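Local coordinates for uncharacterized protein (Parabacteroides merdae, PDB 4R7F) that is of unknown function but folds into three immunoglobulin-like beta-sandwich domains, binds magnesium and is probably related to the plug protein of the type 9 secretion system, at residues P219-E223 against N366-N372; S145-S149 against T394-N398; Y248-L253 against Y290-F295. All blocks are in the same frame, centred on the assembly; numbering follows the deposited sequence.

Contact 1 of 3, residues P219-E223 against N366-N372; sequences PAGNE and NYYQTQN. With MG (magnesium ion), chain G.
E223 sets CG beside its backbone N (chi1 -51°) and bends once, at chi2 (-59°), which carries its carboxylate to the backbone of T370 and Q371. The loop after strand 207-219 and the loop before strand 373-380 share a magnesium site here. The two carboxylate oxygens divide the work. E223 OE1 binds the magnesium ion at 2.4 Å, and Q371 O enters the same coordination sphere at 2.2 Å, while D269, D271 and a water complete it. E223 OE2 takes the N-H of Q371 on its syn side over 2.8 Å, a nearly straight bond (167°), and is also hydrogen-bonded to Y264, so the metal ligand is fixed in rotation by a second shell. The metal-bound water donates to N222 O and to N372 OD1, and thereby ties both loops to the ion.

Beside the metal, 366-372 makes a type I beta turn from Y367 to T370 that closes around the A220-G221 peptides. The N-H of Y367 bonds to G221 O, and T370 OG1 lies within 2.9 Å of that same oxygen, with Y367 O a second acceptor within its reach. N366 OD1 accepts the N-H of G221 at 2.8 Å and is hydrogen-bonded to T360 as well. A220 CB presses against Y367 O, 3.1 Å away. N372 ND2 donates to A220 O across 2.7 Å, with that oxygen close to the plane of the asparagine amide.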
ATOM      1  N   PRO A 219       6.925  12.661 -14.917  1.00 33.23           N
ATOM      2  CA  PRO A 219       6.611  13.793 -14.008  1.00 34.11           C
ATOM      3  C   PRO A 219       5.760  13.317 -12.838  1.00 32.61           C
ATOM      4  O   PRO A 219       4.920  12.420 -12.997  1.00 25.72           O
ATOM      5  CB  PRO A 219       5.836  14.760 -14.897  1.00 34.56           C
ATOM      6  CG  PRO A 219       5.354  13.914 -16.038  1.00 37.65           C
ATOM      7  CD  PRO A 219       6.387  12.863 -16.264  1.00 29.14           C
ATOM      8  N   ALA A 220       5.994  13.896 -11.666  1.00 30.18           N
ATOM      9  CA  ALA A 220       5.441  13.354 -10.442  1.00 25.76           C
ATOM     10  C   ALA A 220       3.980  13.666 -10.243  1.00 27.11           C
ATOM     11  O   ALA A 220       3.267  12.936  -9.528  1.00 24.69           O
ATOM     12  CB  ALA A 220       6.257  13.795  -9.240  1.00 29.45           C
ATOM     13  N   GLY A 221       3.508  14.753 -10.842  1.00 26.99           N
ATOM     14  CA  GLY A 221       2.102  15.148 -10.667  1.00 24.67           C
ATOM     15  C   GLY A 221       1.771  15.467  -9.229  1.00 28.96           C
ATOM     16  O   GLY A 221       2.654  15.874  -8.437  1.00 32.04           O
ATOM     17  N   ASN A 222       0.502  15.260  -8.902  1.00 26.58           N
ATOM     18  CA  ASN A 222      -0.094  15.702  -7.662  1.00 24.82           C
ATOM     19  C   ASN A 222      -1.166  14.686  -7.296  1.00 33.33           C
ATOM     20  O   ASN A 222      -1.559  13.848  -8.135  1.00 28.09           O
ATOM     21  CB  ASN A 222      -0.736  17.084  -7.827  1.00 25.42           C
ATOM     22  CG  ASN A 222      -0.887  17.843  -6.502  1.00 26.92           C
ATOM     23  OD1 ASN A 222      -0.816  17.263  -5.435  1.00 32.58           O
ATOM     24  ND2 ASN A 222      -1.100  19.137  -6.580  1.00 28.03           N
ATOM     25  N   GLU A 223      -1.625  14.732  -6.046  1.00 33.52           N
ATOM     26  CA  GLU A 223      -2.770  13.908  -5.651  1.00 34.71           C
ATOM     27  C   GLU A 223      -3.959  14.439  -6.406  1.00 32.91           C
ATOM     28  O   GLU A 223      -4.091  15.651  -6.636  1.00 31.53           O
ATOM     29  CB  GLU A 223      -3.037  13.903  -4.132  1.00 31.72           C
ATOM     30  CG  GLU A 223      -1.806  13.583  -3.246  1.00 35.58           C
ATOM     31  CD  GLU A 223      -1.129  12.228  -3.505  1.00 34.86           C
ATOM     32  OE1 GLU A 223      -1.661  11.345  -4.234  1.00 30.05           O
ATOM     33  OE2 GLU A 223      -0.014  12.058  -2.967  1.00 32.92           O
ATOM     34  N   ASN A 366       3.855  19.361 -10.277  1.00 27.91           N
ATOM     35  CA  ASN A 366       4.653  18.152 -10.212  1.00 26.41           C
ATOM     36  C   ASN A 366       5.457  18.199  -8.906  1.00 30.34           C
ATOM     37  O   ASN A 366       6.361  19.001  -8.743  1.00 33.66           O
ATOM     38  CB  ASN A 366       5.583  18.043 -11.433  1.00 28.35           C
ATOM     39  CG  ASN A 366       4.867  17.598 -12.695  1.00 30.87           C
ATOM     40  OD1 ASN A 366       3.895  16.828 -12.647  1.00 28.69           O
ATOM     41  ND2 ASN A 366       5.327  18.101 -13.848  1.00 26.99           N
ATOM     42  N   TYR A 367       5.119  17.296  -8.002  1.00 32.59           N
ATOM     43  CA  TYR A 367       5.662  17.263  -6.670  1.00 29.44           C
ATOM     44  C   TYR A 367       6.156  15.877  -6.439  1.00 30.83           C
ATOM     45  O   TYR A 367       5.368  14.925  -6.538  1.00 29.70           O
ATOM     46  CB  TYR A 367       4.531  17.570  -5.683  1.00 33.45           C
ATOM     47  CG  TYR A 367       3.936  18.967  -5.850  1.00 34.84           C
ATOM     48  CD1 TYR A 367       4.525  20.057  -5.255  1.00 36.45           C
ATOM     49  CD2 TYR A 367       2.783  19.179  -6.593  1.00 41.57           C
ATOM     50  CE1 TYR A 367       3.995  21.334  -5.394  1.00 36.54           C
ATOM     51  CE2 TYR A 367       2.231  20.446  -6.714  1.00 38.25           C
ATOM     52  CZ  TYR A 367       2.865  21.527  -6.117  1.00 33.10           C
ATOM     53  OH  TYR A 367       2.372  22.819  -6.236  1.00 29.35           O
ATOM     54  N   TYR A 368       7.445  15.745  -6.117  1.00 34.59           N
ATOM     55  CA  TYR A 368       8.078  14.412  -5.990  1.00 32.78           C
ATOM     56  C   TYR A 368       7.438  13.525  -4.930  1.00 31.09           C
ATOM     57  O   TYR A 368       7.502  12.314  -5.055  1.00 31.43           O
ATOM     58  CB  TYR A 368       9.587  14.502  -5.710  1.00 31.55           C
ATOM     59  CG  TYR A 368       9.889  14.815  -4.268  1.00 34.20           C
ATOM     60  CD1 TYR A 368       9.816  16.134  -3.799  1.00 34.47           C
ATOM     61  CD2 TYR A 368      10.197  13.796  -3.357  1.00 36.39           C
ATOM     62  CE1 TYR A 368      10.046  16.432  -2.480  1.00 37.22           C
ATOM     63  CE2 TYR A 368      10.426  14.081  -2.018  1.00 31.11           C
ATOM     64  CZ  TYR A 368      10.369  15.401  -1.604  1.00 40.77           C
ATOM     65  OH  TYR A 368      10.592  15.720  -0.314  1.00 42.46           O
ATOM     66  N   GLN A 369       6.842  14.127  -3.896  1.00 29.21           N
ATOM     67  CA  GLN A 369       6.219  13.374  -2.802  1.00 26.99           C
ATOM     68  C   GLN A 369       4.978  12.608  -3.222  1.00 30.41           C
ATOM     69  O   GLN A 369       4.547  11.721  -2.494  1.00 29.27           O
ATOM     70  CB  GLN A 369       5.765  14.285  -1.631  1.00 30.06           C
ATOM     71  CG  GLN A 369       6.771  15.265  -1.041  1.00 29.77           C
ATOM     72  CD  GLN A 369       6.826  16.626  -1.747  1.00 40.71           C
ATOM     73  OE1 GLN A 369       6.567  16.771  -2.957  1.00 32.68           O
ATOM     74  NE2 GLN A 369       7.167  17.635  -0.983  1.00 43.70           N
ATOM     75  N   THR A 370       4.350  13.012  -4.332  1.00 32.73           N
ATOM     76  CA  THR A 370       3.029  12.519  -4.714  1.00 32.29           C
ATOM     77  C   THR A 370       2.983  10.976  -4.763  1.00 28.64           C
ATOM     78  O   THR A 370       3.853  10.318  -5.349  1.00 31.45           O
ATOM     79  CB  THR A 370       2.614  13.115  -6.090  1.00 33.80           C
ATOM     80  OG1 THR A 370       2.446  14.522  -5.925  1.00 32.20           O
ATOM     81  CG2 THR A 370       1.303  12.506  -6.608  1.00 37.01           C
ATOM     82  N   GLN A 371       1.969  10.419  -4.141  1.00 29.32           N
ATOM     83  CA  GLN A 371       1.716   8.977  -4.200  1.00 34.47           C
ATOM     84  C   GLN A 371       1.106   8.640  -5.563  1.00 28.29           C
ATOM     85  O   GLN A 371      -0.019   9.071  -5.892  1.00 35.24           O
ATOM     86  CB  GLN A 371       0.791   8.543  -3.041  1.00 33.87           C
ATOM     87  CG  GLN A 371       0.411   7.047  -3.051  1.00 65.38           C
ATOM     88  CD  GLN A 371      -0.812   6.629  -3.930  1.00 81.13           C
ATOM     89  OE1 GLN A 371      -1.871   7.304  -3.977  1.00 58.78           O
ATOM     90  NE2 GLN A 371      -0.672   5.460  -4.590  1.00 60.97           N
ATOM     91  N   ASN A 372       1.856   7.893  -6.368  1.00 28.68           N
ATOM     92  CA  ASN A 372       1.370   7.416  -7.673  1.00 28.05           C
ATOM     93  C   ASN A 372       1.579   5.935  -7.745  1.00 31.98           C
ATOM     94  O   ASN A 372       2.324   5.370  -6.949  1.00 35.07           O
ATOM     95  CB  ASN A 372       2.145   8.074  -8.813  1.00 28.80           C
ATOM     96  CG  ASN A 372       1.797   9.530  -8.981  1.00 26.94           C
ATOM     97  OD1 ASN A 372       0.618   9.912  -9.104  1.00 30.43           O
ATOM     98  ND2 ASN A 372       2.802  10.355  -8.960  1.00 26.42           N
TER
HETATM   99 MG    MG G 506      -2.095   9.645  -5.814  1.00 21.09          MG
HETATM  100  O   HOH W   1      -1.488  11.025  -7.666  1.00 27.20           O

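Contact 2 of 3, residues S145-S149 against T394-N398; sequences SASVS and TTVRN
V396 and V148 meet through their methyl groups, V148 CG2 lying 4.0 Å from V396 CG1. That same V396 CG1 also lies 4.0 Å from A146 CB, so one branch serves two neighbours of the facing strand. It does so from the crowded position between the backbone N and the carbonyl carbon (chi1 53°), while V396 CG2 also approaches V148 CG2. Further along, V148 and N398 touch through their beta carbons, with V148 CB 4.0 Å from N398 CB. A water finishes this shell: it accepts the N-H of V148 and donates to R397 O, which lies 3.0 Å from it, bridging two backbones that make no direct bond to each other.

The two strands belong to the two sheets of an immunoglobulin-like beta-sandwich, each outermost in its sheet within this chain. They come close here, with axes 6.7 Å apart at 32°, where the small side chains of A146, V148 and V396 meet. Each strand is held from within its own sheet. S145, S147 and S149 bond through the backbone to strand 160-168, and T394 and V396 to strand 373-380. Neighbouring residues extend the apolar layer, F165 and I376 packing against A146, and Y374 against V148.

Outward from the valines, N398 has its amide anchored at both ends, ND2 bonding to T370 O and OD1 to the N-H of N372. A146 makes backbone hydrogen bonds to the second subunit. On the side of strand 143-149 away from V396, S147 OG bonds to S145 OG of that second subunit.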
ATOM      1  N   SER A 145      10.987  -7.163  -9.390  1.00 31.98           N
ATOM      2  CA  SER A 145      11.345  -6.335  -8.231  0.50 35.26           C
ATOM      3  C   SER A 145      11.478  -4.899  -8.690  1.00 32.77           C
ATOM      4  O   SER A 145      12.239  -4.645  -9.600  1.00 36.70           O
ATOM      5  CB  SER A 145      12.670  -6.789  -7.614  0.50 32.77           C
ATOM      6  OG  SER A 145      12.566  -8.100  -7.109  0.50 37.97           O
ATOM      7  N   ALA A 146      10.755  -3.979  -8.046  1.00 31.12           N
ATOM      8  CA  ALA A 146      10.658  -2.599  -8.523  1.00 29.64           C
ATOM      9  C   ALA A 146      10.735  -1.568  -7.401  1.00 30.24           C
ATOM     10  O   ALA A 146      10.539  -1.887  -6.247  1.00 33.54           O
ATOM     11  CB  ALA A 146       9.380  -2.411  -9.328  1.00 27.25           C
ATOM     12  N   SER A 147      11.102  -0.338  -7.757  1.00 30.32           N
ATOM     13  CA  SER A 147      11.013   0.776  -6.829  1.00 36.21           C
ATOM     14  C   SER A 147      10.650   2.063  -7.578  1.00 27.72           C
ATOM     15  O   SER A 147      10.857   2.146  -8.771  1.00 27.04           O
ATOM     16  CB  SER A 147      12.322   0.960  -6.048  1.00 35.53           C
ATOM     17  OG  SER A 147      13.375   1.410  -6.885  1.00 32.64           O
ATOM     18  N   VAL A 148      10.101   3.040  -6.852  1.00 27.13           N
ATOM     19  CA  VAL A 148       9.838   4.374  -7.363  1.00 28.35           C
ATOM     20  C   VAL A 148      10.517   5.337  -6.421  1.00 28.04           C
ATOM     21  O   VAL A 148      10.316   5.241  -5.204  1.00 23.79           O
ATOM     22  CB  VAL A 148       8.335   4.711  -7.359  1.00 32.99           C
ATOM     23  CG1 VAL A 148       8.074   5.955  -8.185  1.00 40.61           C
ATOM     24  CG2 VAL A 148       7.557   3.597  -7.975  1.00 33.37           C
ATOM     25  N   SER A 149      11.311   6.261  -6.965  1.00 22.64           N
ATOM     26  CA  SER A 149      11.945   7.257  -6.148  1.00 23.75           C
ATOM     27  C   SER A 149      11.828   8.649  -6.745  1.00 27.39           C
ATOM     28  O   SER A 149      11.938   8.819  -7.938  1.00 27.25           O
ATOM     29  CB  SER A 149      13.420   6.913  -5.967  1.00 27.03           C
ATOM     30  OG  SER A 149      14.094   7.989  -5.320  1.00 33.36           O
ATOM     31  N   THR A 394       3.351  -6.270 -12.560  1.00 29.57           N
ATOM     32  CA  THR A 394       3.353  -5.833 -11.173  1.00 26.82           C
ATOM     33  C   THR A 394       2.964  -4.357 -11.109  1.00 33.18           C
ATOM     34  O   THR A 394       3.143  -3.631 -12.068  1.00 34.95           O
ATOM     35  CB  THR A 394       4.717  -6.042 -10.501  1.00 31.02           C
ATOM     36  OG1 THR A 394       4.563  -5.895  -9.098  1.00 29.43           O
ATOM     37  CG2 THR A 394       5.756  -5.014 -10.943  1.00 35.40           C
ATOM     38  N   THR A 395       2.379  -3.933  -9.999  1.00 29.49           N
ATOM     39  CA  THR A 395       2.055  -2.530  -9.795  1.00 32.75           C
ATOM     40  C   THR A 395       2.781  -2.100  -8.506  1.00 32.79           C
ATOM     41  O   THR A 395       2.657  -2.757  -7.502  1.00 30.44           O
ATOM     42  CB  THR A 395       0.526  -2.305  -9.717  1.00 34.54           C
ATOM     43  OG1 THR A 395      -0.085  -2.587 -10.992  1.00 33.98           O
ATOM     44  CG2 THR A 395       0.243  -0.884  -9.366  1.00 38.06           C
ATOM     45  N   VAL A 396       3.563  -1.028  -8.564  1.00 30.57           N
ATOM     46  CA  VAL A 396       4.342  -0.547  -7.429  1.00 31.86           C
ATOM     47  C   VAL A 396       3.906   0.887  -7.078  1.00 42.29           C
ATOM     48  O   VAL A 396       3.581   1.668  -7.955  1.00 44.15           O
ATOM     49  CB  VAL A 396       5.860  -0.667  -7.733  1.00 35.72           C
ATOM     50  CG1 VAL A 396       6.235   0.012  -9.045  1.00 34.25           C
ATOM     51  CG2 VAL A 396       6.698  -0.121  -6.599  1.00 53.03           C
ATOM     52  N   ARG A 397       3.829   1.192  -5.789  1.00 48.89           N
ATOM     53  CA  ARG A 397       3.528   2.528  -5.302  1.00 47.39           C
ATOM     54  C   ARG A 397       4.748   3.104  -4.549  1.00 56.81           C
ATOM     55  O   ARG A 397       5.754   2.394  -4.383  1.00 57.56           O
ATOM     56  CB  ARG A 397       2.298   2.446  -4.418  1.00 49.80           C
ATOM     57  CG  ARG A 397       1.015   2.364  -5.221  1.00 64.91           C
ATOM     58  CD  ARG A 397      -0.150   1.682  -4.508  1.00 77.58           C
ATOM     59  NE  ARG A 397      -0.370   0.311  -5.008  1.00 88.84           N
ATOM     60  CZ  ARG A 397      -1.391  -0.098  -5.771  1.00 78.78           C
ATOM     61  NH1 ARG A 397      -2.357   0.737  -6.136  1.00 77.79           N
ATOM     62  NH2 ARG A 397      -1.457  -1.372  -6.161  1.00 71.33           N
ATOM     63  N   ASN A 398       4.676   4.370  -4.110  1.00 62.22           N
ATOM     64  CA  ASN A 398       5.730   5.007  -3.252  1.00 58.53           C
ATOM     65  C   ASN A 398       5.270   5.670  -1.931  1.00 50.80           C
ATOM     66  O   ASN A 398       4.526   5.090  -1.137  1.00 62.92           O
ATOM     67  CB  ASN A 398       6.505   6.050  -4.058  1.00 59.25           C
ATOM     68  CG  ASN A 398       5.604   7.121  -4.632  1.00 52.87           C
ATOM     69  OD1 ASN A 398       4.513   6.829  -5.099  1.00 53.90           O
ATOM     70  ND2 ASN A 398       6.052   8.364  -4.590  1.00 50.21           N
TER
HETATM   71  O   HOH W   2       8.761   2.100  -4.311  1.00 39.99           O

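Contact 3 of 3, residues Y248-L253 against Y290-F295; sequences YYNVEL and YYIVHF
Y291 lies alongside Y249 on neighbouring parallel strands, the one parallel pairing in the mixed sheet of an immunoglobulin-like sandwich. From the backbone outward, Y291 CB rests 3.4 Å from Y249 O and also touches V251 CG2. The ring is turned with chi2 near zero (-5°), which presents its face to Y249: Y249 CB stands 3.5 Å from the Y291 ring centroid, almost on the ring normal, a CH-pi contact. At the rim, Y291 CD2 meets V251 CG2 edge-on at 3.8 Å. Farther out, Y291 CE1 and CZ reach Y249 CD2, and the hydroxyl oxygen comes only loosely near the same carbon. The two rings are oblique, their planes 43° apart, and Y249 has F244 as an edge-to-face partner. With an alanine at Y291, Y249 CB would probably lose the ring face it rests on, and the Y249 ring would be left freer to turn.

Between the backbones runs the usual parallel ladder: I292 bonds to Y249 and V251, and H294 to V251 and L253. One face carries V251, V293 and L253, where L253 CG packs 3.8 Å from V293 CG1, L253 CD1 lies over the F295 ring, and M227 of strand 225-228 packs against L253, V293 and F295.

On the other face, Y248 CD2 meets I292 CG1 at 3.9 Å, and N250 and H294 lie with amide and imidazole nearly coplanar. There H294 NE2 donates to N250 OD1, 2.7 Å and nearly straight at 173°, meeting an in-plane lone pair of the amide oxygen.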
ATOM      1  N   TYR A 248     -33.115  16.730 -14.365  1.00 39.91           N
ATOM      2  CA  TYR A 248     -31.873  16.340 -13.660  1.00 34.44           C
ATOM      3  C   TYR A 248     -31.547  17.207 -12.469  1.00 35.88           C
ATOM      4  O   TYR A 248     -31.756  18.439 -12.468  1.00 32.03           O
ATOM      5  CB  TYR A 248     -30.656  16.469 -14.583  1.00 32.17           C
ATOM      6  CG  TYR A 248     -30.616  15.603 -15.841  1.00 32.01           C
ATOM      7  CD1 TYR A 248     -30.588  14.206 -15.771  1.00 40.62           C
ATOM      8  CD2 TYR A 248     -30.535  16.194 -17.099  1.00 30.84           C
ATOM      9  CE1 TYR A 248     -30.504  13.426 -16.931  1.00 42.67           C
ATOM     10  CE2 TYR A 248     -30.454  15.423 -18.255  1.00 39.94           C
ATOM     11  CZ  TYR A 248     -30.446  14.047 -18.175  1.00 41.24           C
ATOM     12  OH  TYR A 248     -30.378  13.322 -19.346  1.00 42.21           O
ATOM     13  N   TYR A 249     -30.986  16.573 -11.457  1.00 35.07           N
ATOM     14  CA  TYR A 249     -30.258  17.334 -10.436  1.00 40.43           C
ATOM     15  C   TYR A 249     -28.921  17.768 -11.006  1.00 32.83           C
ATOM     16  O   TYR A 249     -28.333  17.061 -11.808  1.00 38.40           O
ATOM     17  CB  TYR A 249     -30.020  16.500  -9.181  1.00 37.77           C
ATOM     18  CG  TYR A 249     -31.262  16.339  -8.380  1.00 37.60           C
ATOM     19  CD1 TYR A 249     -31.644  17.312  -7.468  1.00 46.53           C
ATOM     20  CD2 TYR A 249     -32.073  15.222  -8.539  1.00 43.12           C
ATOM     21  CE1 TYR A 249     -32.796  17.175  -6.729  1.00 44.11           C
ATOM     22  CE2 TYR A 249     -33.228  15.076  -7.794  1.00 42.55           C
ATOM     23  CZ  TYR A 249     -33.590  16.058  -6.898  1.00 45.00           C
ATOM     24  OH  TYR A 249     -34.747  15.918  -6.145  1.00 58.28           O
ATOM     25  N   ASN A 250     -28.471  18.939 -10.590  1.00 35.32           N
ATOM     26  CA  ASN A 250     -27.248  19.551 -11.068  1.00 38.00           C
ATOM     27  C   ASN A 250     -26.348  19.807  -9.883  1.00 40.72           C
ATOM     28  O   ASN A 250     -26.726  20.492  -8.926  1.00 35.95           O
ATOM     29  CB  ASN A 250     -27.527  20.890 -11.768  1.00 35.84           C
ATOM     30  CG  ASN A 250     -28.020  20.716 -13.204  1.00 36.36           C
ATOM     31  OD1 ASN A 250     -27.288  20.974 -14.145  1.00 39.93           O
ATOM     32  ND2 ASN A 250     -29.269  20.281 -13.372  1.00 43.53           N
ATOM     33  N   VAL A 251     -25.154  19.259  -9.959  1.00 31.44           N
ATOM     34  CA  VAL A 251     -24.143  19.490  -8.956  1.00 34.30           C
ATOM     35  C   VAL A 251     -23.127  20.541  -9.374  1.00 35.63           C
ATOM     36  O   VAL A 251     -22.315  20.287 -10.260  1.00 37.58           O
ATOM     37  CB  VAL A 251     -23.382  18.215  -8.667  1.00 29.31           C
ATOM     38  CG1 VAL A 251     -22.427  18.456  -7.498  1.00 39.23           C
ATOM     39  CG2 VAL A 251     -24.362  17.076  -8.401  1.00 32.76           C
ATOM     40  N   GLU A 252     -23.155  21.704  -8.719  1.00 38.20           N
ATOM     41  CA  GLU A 252     -22.149  22.728  -8.955  1.00 39.50           C
ATOM     42  C   GLU A 252     -20.969  22.433  -8.038  1.00 40.66           C
ATOM     43  O   GLU A 252     -21.083  22.522  -6.820  1.00 34.95           O
ATOM     44  CB  GLU A 252     -22.712  24.136  -8.703  1.00 42.08           C
ATOM     45  CG  GLU A 252     -21.917  25.258  -9.384  1.00 64.90           C
ATOM     46  CD  GLU A 252     -21.924  26.581  -8.601  1.00 75.37           C
ATOM     47  OE1 GLU A 252     -22.724  26.693  -7.654  1.00 67.37           O
ATOM     48  OE2 GLU A 252     -21.134  27.509  -8.919  1.00 63.32           O
ATOM     49  N   LEU A 253     -19.840  22.047  -8.624  1.00 40.12           N
ATOM     50  CA  LEU A 253     -18.655  21.812  -7.858  1.00 32.54           C
ATOM     51  C   LEU A 253     -18.042  23.164  -7.546  1.00 30.68           C
ATOM     52  O   LEU A 253     -18.178  24.126  -8.307  1.00 31.31           O
ATOM     53  CB  LEU A 253     -17.631  20.978  -8.633  1.00 32.24           C
ATOM     54  CG  LEU A 253     -17.963  19.553  -9.026  1.00 36.32           C
ATOM     55  CD1 LEU A 253     -16.826  18.884  -9.812  1.00 41.35           C
ATOM     56  CD2 LEU A 253     -18.225  18.775  -7.792  1.00 29.27           C
ATOM     57  N   TYR A 290     -28.148   9.668 -11.602  1.00 37.58           N
ATOM     58  CA  TYR A 290     -27.236  10.330 -12.529  1.00 32.05           C
ATOM     59  C   TYR A 290     -27.600  11.791 -12.456  1.00 30.34           C
ATOM     60  O   TYR A 290     -28.746  12.151 -12.715  1.00 37.06           O
ATOM     61  CB  TYR A 290     -27.387   9.829 -14.005  1.00 34.47           C
ATOM     62  CG  TYR A 290     -26.574   8.568 -14.349  1.00 30.40           C
ATOM     63  CD1 TYR A 290     -27.086   7.288 -14.138  1.00 32.14           C
ATOM     64  CD2 TYR A 290     -25.298   8.662 -14.842  1.00 30.84           C
ATOM     65  CE1 TYR A 290     -26.350   6.151 -14.422  1.00 31.13           C
ATOM     66  CE2 TYR A 290     -24.545   7.528 -15.126  1.00 34.92           C
ATOM     67  CZ  TYR A 290     -25.061   6.282 -14.919  1.00 33.04           C
ATOM     68  OH  TYR A 290     -24.290   5.186 -15.215  1.00 34.91           O
ATOM     69  N   TYR A 291     -26.614  12.625 -12.120  1.00 32.75           N
ATOM     70  CA  TYR A 291     -26.785  14.063 -12.007  1.00 32.68           C
ATOM     71  C   TYR A 291     -25.851  14.714 -13.024  1.00 33.84           C
ATOM     72  O   TYR A 291     -24.874  14.108 -13.448  1.00 37.02           O
ATOM     73  CB  TYR A 291     -26.441  14.552 -10.591  1.00 35.31           C
ATOM     74  CG  TYR A 291     -27.332  14.049  -9.441  1.00 39.81           C
ATOM     75  CD1 TYR A 291     -28.480  13.269  -9.661  1.00 39.65           C
ATOM     76  CD2 TYR A 291     -27.024  14.368  -8.122  1.00 36.51           C
ATOM     77  CE1 TYR A 291     -29.270  12.827  -8.599  1.00 39.44           C
ATOM     78  CE2 TYR A 291     -27.819  13.940  -7.065  1.00 40.66           C
ATOM     79  CZ  TYR A 291     -28.943  13.173  -7.304  1.00 41.47           C
ATOM     80  OH  TYR A 291     -29.718  12.740  -6.244  1.00 44.31           O
ATOM     81  N   ILE A 292     -26.159  15.938 -13.433  1.00 34.13           N
ATOM     82  CA  ILE A 292     -25.240  16.707 -14.253  1.00 34.94           C
ATOM     83  C   ILE A 292     -24.226  17.328 -13.324  1.00 39.79           C
ATOM     84  O   ILE A 292     -24.589  18.145 -12.481  1.00 31.95           O
ATOM     85  CB  ILE A 292     -25.910  17.874 -14.983  1.00 41.11           C
ATOM     86  CG1 ILE A 292     -27.042  17.396 -15.876  1.00 37.21           C
ATOM     87  CG2 ILE A 292     -24.889  18.621 -15.828  1.00 34.57           C
ATOM     88  CD1 ILE A 292     -26.563  16.518 -16.991  1.00 43.82           C
ATOM     89  N   VAL A 293     -22.955  16.962 -13.468  1.00 28.40           N
ATOM     90  CA  VAL A 293     -21.931  17.587 -12.633  1.00 27.45           C
ATOM     91  C   VAL A 293     -21.169  18.659 -13.395  1.00 26.03           C
ATOM     92  O   VAL A 293     -20.736  18.424 -14.501  1.00 28.63           O
ATOM     93  CB  VAL A 293     -20.993  16.544 -12.068  1.00 28.40           C
ATOM     94  CG1 VAL A 293     -19.979  17.182 -11.143  1.00 29.23           C
ATOM     95  CG2 VAL A 293     -21.818  15.469 -11.368  1.00 27.52           C
ATOM     96  N   HIS A 294     -21.007  19.831 -12.765  1.00 30.05           N
ATOM     97  CA  HIS A 294     -20.403  20.985 -13.382  1.00 31.09           C
ATOM     98  C   HIS A 294     -19.037  21.243 -12.804  1.00 31.32           C
ATOM     99  O   HIS A 294     -18.906  21.524 -11.602  1.00 29.73           O
ATOM    100  CB  HIS A 294     -21.236  22.251 -13.174  1.00 29.69           C
ATOM    101  CG  HIS A 294     -22.610  22.163 -13.734  1.00 28.37           C
ATOM    102  ND1 HIS A 294     -22.949  22.670 -14.969  1.00 32.72           N
ATOM    103  CD2 HIS A 294     -23.739  21.616 -13.230  1.00 31.98           C
ATOM    104  CE1 HIS A 294     -24.221  22.431 -15.205  1.00 27.92           C
ATOM    105  NE2 HIS A 294     -24.718  21.776 -14.175  1.00 32.74           N
ATOM    106  N   PHE A 295     -18.035  21.187 -13.683  1.00 28.57           N
ATOM    107  CA  PHE A 295     -16.637  21.419 -13.300  1.00 29.77           C
ATOM    108  C   PHE A 295     -16.227  22.790 -13.764  1.00 30.21           C
ATOM    109  O   PHE A 295     -16.580  23.185 -14.876  1.00 32.96           O
ATOM    110  CB  PHE A 295     -15.704  20.426 -13.983  1.00 33.12           C
ATOM    111  CG  PHE A 295     -15.891  18.999 -13.549  1.00 31.63           C
ATOM    112  CD1 PHE A 295     -16.924  18.241 -14.052  1.00 25.81           C
ATOM    113  CD2 PHE A 295     -14.990  18.408 -12.698  1.00 32.43           C
ATOM    114  CE1 PHE A 295     -17.060  16.928 -13.687  1.00 26.61           C
ATOM    115  CE2 PHE A 295     -15.136  17.096 -12.317  1.00 27.48           C
ATOM    116  CZ  PHE A 295     -16.167  16.353 -12.817  1.00 28.12           C
TER
HETATM  117  O   HOH W   3     -30.972  13.831 -11.946  1.00 35.32           O
HETATM  118  O   HOH W   4     -18.279  24.048 -10.972  1.00 36.09           O

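How the contacts relate
Followed from the N terminus, the chain lays down 145-149 first, then 219-223, then 248-253, and returns in reverse order through 290-295, 366-372 and 394-398. The three loops therefore nest without crossing: contact 3 lies inside contact 1, which lies inside contact 2. Contact 2, the widest, brings the modelled C terminus back against the sandwich that opens with strand 143-149. Contact 1 gathers the loops where the chain leaves that sandwich and re-enters it, and it touches contact 2 directly. Contact 3 sits within the inserted domain, its nearest atoms about 13 Å from contact 1 and about 22 Å from contact 2.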